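Local coordinates for protein cellulase, glycosyl hydrolase family 5, TPS linker, domain X (Spirochaeta thermophila, PDB 5E9P) that serves as a type A carbohydrate-binding module (CBM64) that binds cellulose and xylan, attached to a family 5 glycosyl hydrolase, at residues Arg35-Asn38 with Leu44-Ile47; Pro63-Ser66 with Trp70-His73. All coordinates share one frame; numbering follows the deposited sequence. Where two conformers were deposited one is given.

Contact 1 (Arg35-Asn38 with Leu44-Ile47); sequences RYVN and LLEI
Val37 faces Leu45 and Ile47 across an interface that no backbone hydrogen bond spans. Its CA lies 9.9 Å from Leu45 CA and equally far from Ile47 CA, far beyond the spacing of paired strands. Each backbone is instead tied into its own sheet: Val37 pairs with Val57, whereas Leu44 pairs with Lys75. All three touching residues are buried and extended, their CB atoms point at the opposing segment, and the contacts between the segments are all between apolar side chains. Val37 CG1 does most of the bridging, standing 3.7 Å from Leu45 CD2, with the two side chains crossing at a slant. That methyl is anti to the backbone N (chi1 177°), which sends it toward Leu45 and places CG2 anti to the carbonyl carbon. Ile47 arrives tip to tip: its CD1 is 4.1 Å from Val37 CG1 and equally near Val37 CG2, and thus meets both branches of the valine. Strand 82-85, next to 36-40 in its sheet, adds Ile85 against Val37 and Val83 against Leu45, the latter again from the facing sheet. Aliphatic side chains meeting between two facing sheets form the hydrophobic core characteristic of a jelly-roll beta-sandwich.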
loop_
_atom_site.group_PDB
_atom_site.type_symbol
_atom_site.label_atom_id
_atom_site.label_comp_id
_atom_site.label_asym_id
_atom_site.label_seq_id
_atom_site.Cartn_x
_atom_site.Cartn_y
_atom_site.Cartn_z
ATOM N N ARG A 35 3.828 -8.859 -8.439
ATOM C CA ARG A 35 3.894 -7.545 -7.837
ATOM C C ARG A 35 2.649 -7.332 -7.007
ATOM O O ARG A 35 1.579 -6.995 -7.501
ATOM C CB ARG A 35 4.112 -6.445 -8.848
ATOM C CG ARG A 35 5.451 -6.593 -9.490
ATOM C CD ARG A 35 5.957 -5.492 -10.195
ATOM N NE ARG A 35 6.023 -4.302 -9.345
ATOM C CZ ARG A 35 5.737 -3.064 -9.799
ATOM N NH1 ARG A 35 5.492 -2.839 -11.115
ATOM N NH2 ARG A 35 5.747 -2.135 -8.918
ATOM N N TYR A 36 2.794 -7.578 -5.692
ATOM C CA TYR A 36 1.706 -7.583 -4.753
ATOM C C TYR A 36 1.871 -6.494 -3.688
ATOM O O TYR A 36 2.952 -5.880 -3.578
ATOM C CB TYR A 36 1.569 -8.996 -4.112
ATOM C CG TYR A 36 2.863 -9.446 -3.427
ATOM C CD1 TYR A 36 3.236 -8.986 -2.175
ATOM C CD2 TYR A 36 3.743 -10.348 -4.039
ATOM C CE1 TYR A 36 4.357 -9.452 -1.501
ATOM C CE2 TYR A 36 4.834 -10.848 -3.327
ATOM C CZ TYR A 36 5.139 -10.305 -2.045
ATOM O OH TYR A 36 6.273 -10.775 -1.384
ATOM N N VAL A 37 0.811 -6.320 -2.931
ATOM C CA VAL A 37 0.804 -5.649 -1.632
ATOM C C VAL A 37 0.514 -6.723 -0.610
ATOM O O VAL A 37 -0.413 -7.534 -0.790
ATOM C CB VAL A 37 -0.265 -4.537 -1.573
ATOM C CG1 VAL A 37 -0.298 -3.904 -0.205
ATOM C CG2 VAL A 37 -0.098 -3.537 -2.700
ATOM N N ASN A 38 1.274 -6.760 0.488
ATOM C CA ASN A 38 1.055 -7.739 1.547
ATOM C C ASN A 38 1.235 -7.036 2.871
ATOM O O ASN A 38 2.136 -6.204 3.019
ATOM C CB ASN A 38 2.052 -8.911 1.415
ATOM C CG ASN A 38 1.607 -10.114 2.151
ATOM O OD1 ASN A 38 0.424 -10.451 2.149
ATOM N ND2 ASN A 38 2.514 -10.823 2.752
ATOM N N LEU A 44 -5.002 -0.539 9.795
ATOM C CA LEU A 44 -5.545 -0.090 8.495
ATOM C C LEU A 44 -4.469 -0.099 7.463
ATOM O O LEU A 44 -3.354 0.363 7.707
ATOM C CB LEU A 44 -6.100 1.316 8.633
ATOM C CG LEU A 44 -6.744 1.933 7.418
ATOM C CD1 LEU A 44 -7.992 1.179 7.000
ATOM C CD2 LEU A 44 -7.070 3.395 7.654
ATOM N N LEU A 45 -4.860 -0.591 6.267
ATOM C CA LEU A 45 -4.097 -0.305 5.041
ATOM C C LEU A 45 -5.162 -0.049 3.979
ATOM O O LEU A 45 -5.803 -0.999 3.544
ATOM C CB LEU A 45 -3.171 -1.423 4.623
ATOM C CG LEU A 45 -2.168 -0.991 3.518
ATOM C CD1 LEU A 45 -1.118 -0.050 4.047
ATOM C CD2 LEU A 45 -1.532 -2.215 2.903
ATOM N N GLU A 46 -5.350 1.229 3.631
ATOM C CA GLU A 46 -6.311 1.535 2.582
ATOM C C GLU A 46 -5.576 2.126 1.405
ATOM O O GLU A 46 -4.654 2.944 1.599
ATOM C CB GLU A 46 -7.464 2.349 3.073
ATOM C CG GLU A 46 -7.082 3.609 3.691
ATOM C CD GLU A 46 -8.227 4.483 4.257
ATOM O OE1 GLU A 46 -9.393 4.089 4.126
ATOM O OE2 GLU A 46 -7.918 5.616 4.769
ATOM N N ILE A 47 -5.945 1.705 0.222
ATOM C CA ILE A 47 -5.283 2.138 -0.997
ATOM C C ILE A 47 -6.371 2.625 -1.947
ATOM O O ILE A 47 -7.253 1.857 -2.323
ATOM C CB ILE A 47 -4.388 1.051 -1.632
ATOM C CG1 ILE A 47 -3.422 0.500 -0.583
ATOM C CG2 ILE A 47 -3.687 1.682 -2.824
ATOM C CD1 ILE A 47 -2.583 -0.668 -1.084
#

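Contact 2 (Pro63-Ser66 with Trp70-His73); sequences PAAS and WYIH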
loop_
_atom_site.group_PDB
_atom_site.type_symbol
_atom_site.label_atom_id
_atom_site.label_comp_id
_atom_site.label_asym_id
_atom_site.label_seq_id
_atom_site.Cartn_x
_atom_site.Cartn_y
_atom_site.Cartn_z
ATOM N N PRO A 63 -6.958 -0.159 -9.099
ATOM C CA PRO A 63 -6.800 0.873 -10.108
ATOM C C PRO A 63 -6.141 2.131 -9.539
ATOM O O PRO A 63 -6.358 2.522 -8.390
ATOM C CB PRO A 63 -8.218 1.187 -10.595
ATOM C CG PRO A 63 -9.021 -0.001 -10.229
ATOM C CD PRO A 63 -8.372 -0.498 -8.913
ATOM N N ALA A 64 -5.391 2.826 -10.397
ATOM C CA ALA A 64 -4.886 4.143 -10.058
ATOM C C ALA A 64 -6.008 5.119 -9.780
ATOM O O ALA A 64 -7.153 4.950 -10.316
ATOM C CB ALA A 64 -4.047 4.721 -11.159
ATOM N N ALA A 65 -5.740 6.158 -9.040
ATOM C CA ALA A 65 -6.635 7.261 -8.878
ATOM C C ALA A 65 -6.710 8.044 -10.199
ATOM O O ALA A 65 -5.917 7.847 -11.103
ATOM C CB ALA A 65 -6.150 8.152 -7.770
ATOM N N SER A 66 -7.659 8.963 -10.270
ATOM C CA SER A 66 -7.778 9.723 -11.491
ATOM C C SER A 66 -6.473 10.444 -11.890
ATOM O O SER A 66 -6.204 10.599 -13.083
ATOM C CB SER A 66 -8.888 10.744 -11.291
ATOM O OG SER A 66 -9.052 11.525 -12.419
ATOM N N TRP A 70 -1.314 6.058 -6.644
ATOM C CA TRP A 70 -1.828 5.169 -5.591
ATOM C C TRP A 70 -1.489 5.822 -4.238
ATOM O O TRP A 70 -0.320 6.077 -3.939
ATOM C CB TRP A 70 -1.225 3.776 -5.693
ATOM C CG TRP A 70 -1.745 2.993 -6.861
ATOM C CD1 TRP A 70 -2.779 2.101 -6.850
ATOM C CD2 TRP A 70 -1.292 3.062 -8.249
ATOM N NE1 TRP A 70 -2.986 1.592 -8.089
ATOM C CE2 TRP A 70 -2.081 2.129 -8.981
ATOM C CE3 TRP A 70 -0.291 3.731 -8.909
ATOM C CZ2 TRP A 70 -1.905 1.927 -10.321
ATOM C CZ3 TRP A 70 -0.114 3.521 -10.264
ATOM C CH2 TRP A 70 -0.912 2.596 -10.954
ATOM N N TYR A 71 -2.555 6.076 -3.480
ATOM C CA TYR A 71 -2.497 6.710 -2.175
ATOM C C TYR A 71 -2.704 5.607 -1.138
ATOM O O TYR A 71 -3.761 4.975 -1.089
ATOM C CB TYR A 71 -3.634 7.745 -2.056
ATOM C CG TYR A 71 -3.405 8.927 -2.951
ATOM C CD1 TYR A 71 -3.822 8.947 -4.300
ATOM C CD2 TYR A 71 -2.784 10.079 -2.466
ATOM C CE1 TYR A 71 -3.605 10.039 -5.108
ATOM C CE2 TYR A 71 -2.593 11.177 -3.290
ATOM C CZ TYR A 71 -2.975 11.141 -4.624
ATOM O OH TYR A 71 -2.772 12.260 -5.395
ATOM N N ILE A 72 -1.661 5.394 -0.317
ATOM C CA ILE A 72 -1.602 4.303 0.657
ATOM C C ILE A 72 -1.597 4.936 2.049
ATOM O O ILE A 72 -0.720 5.700 2.404
ATOM C CB ILE A 72 -0.308 3.510 0.448
ATOM C CG1 ILE A 72 -0.166 2.985 -0.990
ATOM C CG2 ILE A 72 -0.198 2.389 1.471
ATOM C CD1 ILE A 72 1.234 3.015 -1.481
ATOM N N HIS A 73 -2.650 4.583 2.833
ATOM C CA HIS A 73 -2.759 5.071 4.182
ATOM C C HIS A 73 -2.614 3.883 5.121
ATOM O O HIS A 73 -3.427 2.960 5.086
ATOM C CB HIS A 73 -4.115 5.780 4.345
ATOM C CG HIS A 73 -4.410 6.210 5.715
ATOM N ND1 HIS A 73 -5.706 6.339 6.135
ATOM C CD2 HIS A 73 -3.659 6.536 6.783
ATOM C CE1 HIS A 73 -5.738 6.741 7.397
ATOM N NE2 HIS A 73 -4.502 6.925 7.801
#
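Ala64 lies over one face of the Trp70 indole, while Ala65 meets the Tyr71 ring at its edge; in this jelly-roll module the two alanines bring the loop after strand 56-58 against the start of strand 70-76. The face contact is a CH-pi interaction: Ala64 CB stands 3.8 Å from the centroid of the six-membered ring, 19° off its normal. Ala64 CA is 3.5 Å above the indole plane and displaced toward the rim, so the loop backbone itself runs across the ring. Trp70 CG is anti to its carbonyl carbon (chi1 -72°), a turn that carries the indole back to the loop although its CB does not point there. The indole NE1 donates a hydrogen bond to Ile62 O, just ahead of the loop segment, and Phe26 stacks on the ring. With the indole cut back to an alanine here, Ile62 O would probably lose this donor, and a gap would open beneath Ala64 where the loop could shift. One residue along, the Tyr71 hydroxyl is hydrogen-bonded to Asp67 OD2, which ties the ring to the same connection. Against that ring, near its plane, Ala65 CB approaches Tyr71 CE1 to 4.1 Å.

In the fold
Contact 1 joins the two sheets, its centre about 4 Å from that of the chain, whereas contact 2, nearer the surface, packs a loop on the start of strand 70-76; their centres are 11 Å apart. Strands 44-47 and 70-76, neighbours in one sheet, connect them. On the core side Leu45 CD1 touches Ile72 CG2 at 3.7 Å, extending the apolar layer of contact 1. On the other side of these strands Glu46 OE2 lies 2.7 Å from His73 ND1, a probable hydrogen bond. Ile47 CG2, 3.7 Å from Tyr71 O, brings contact 1 up to the strand that carries contact 2. Neither involves a carbohydrate ligand, and geometry alone does not tie either to the cellulose-binding surface.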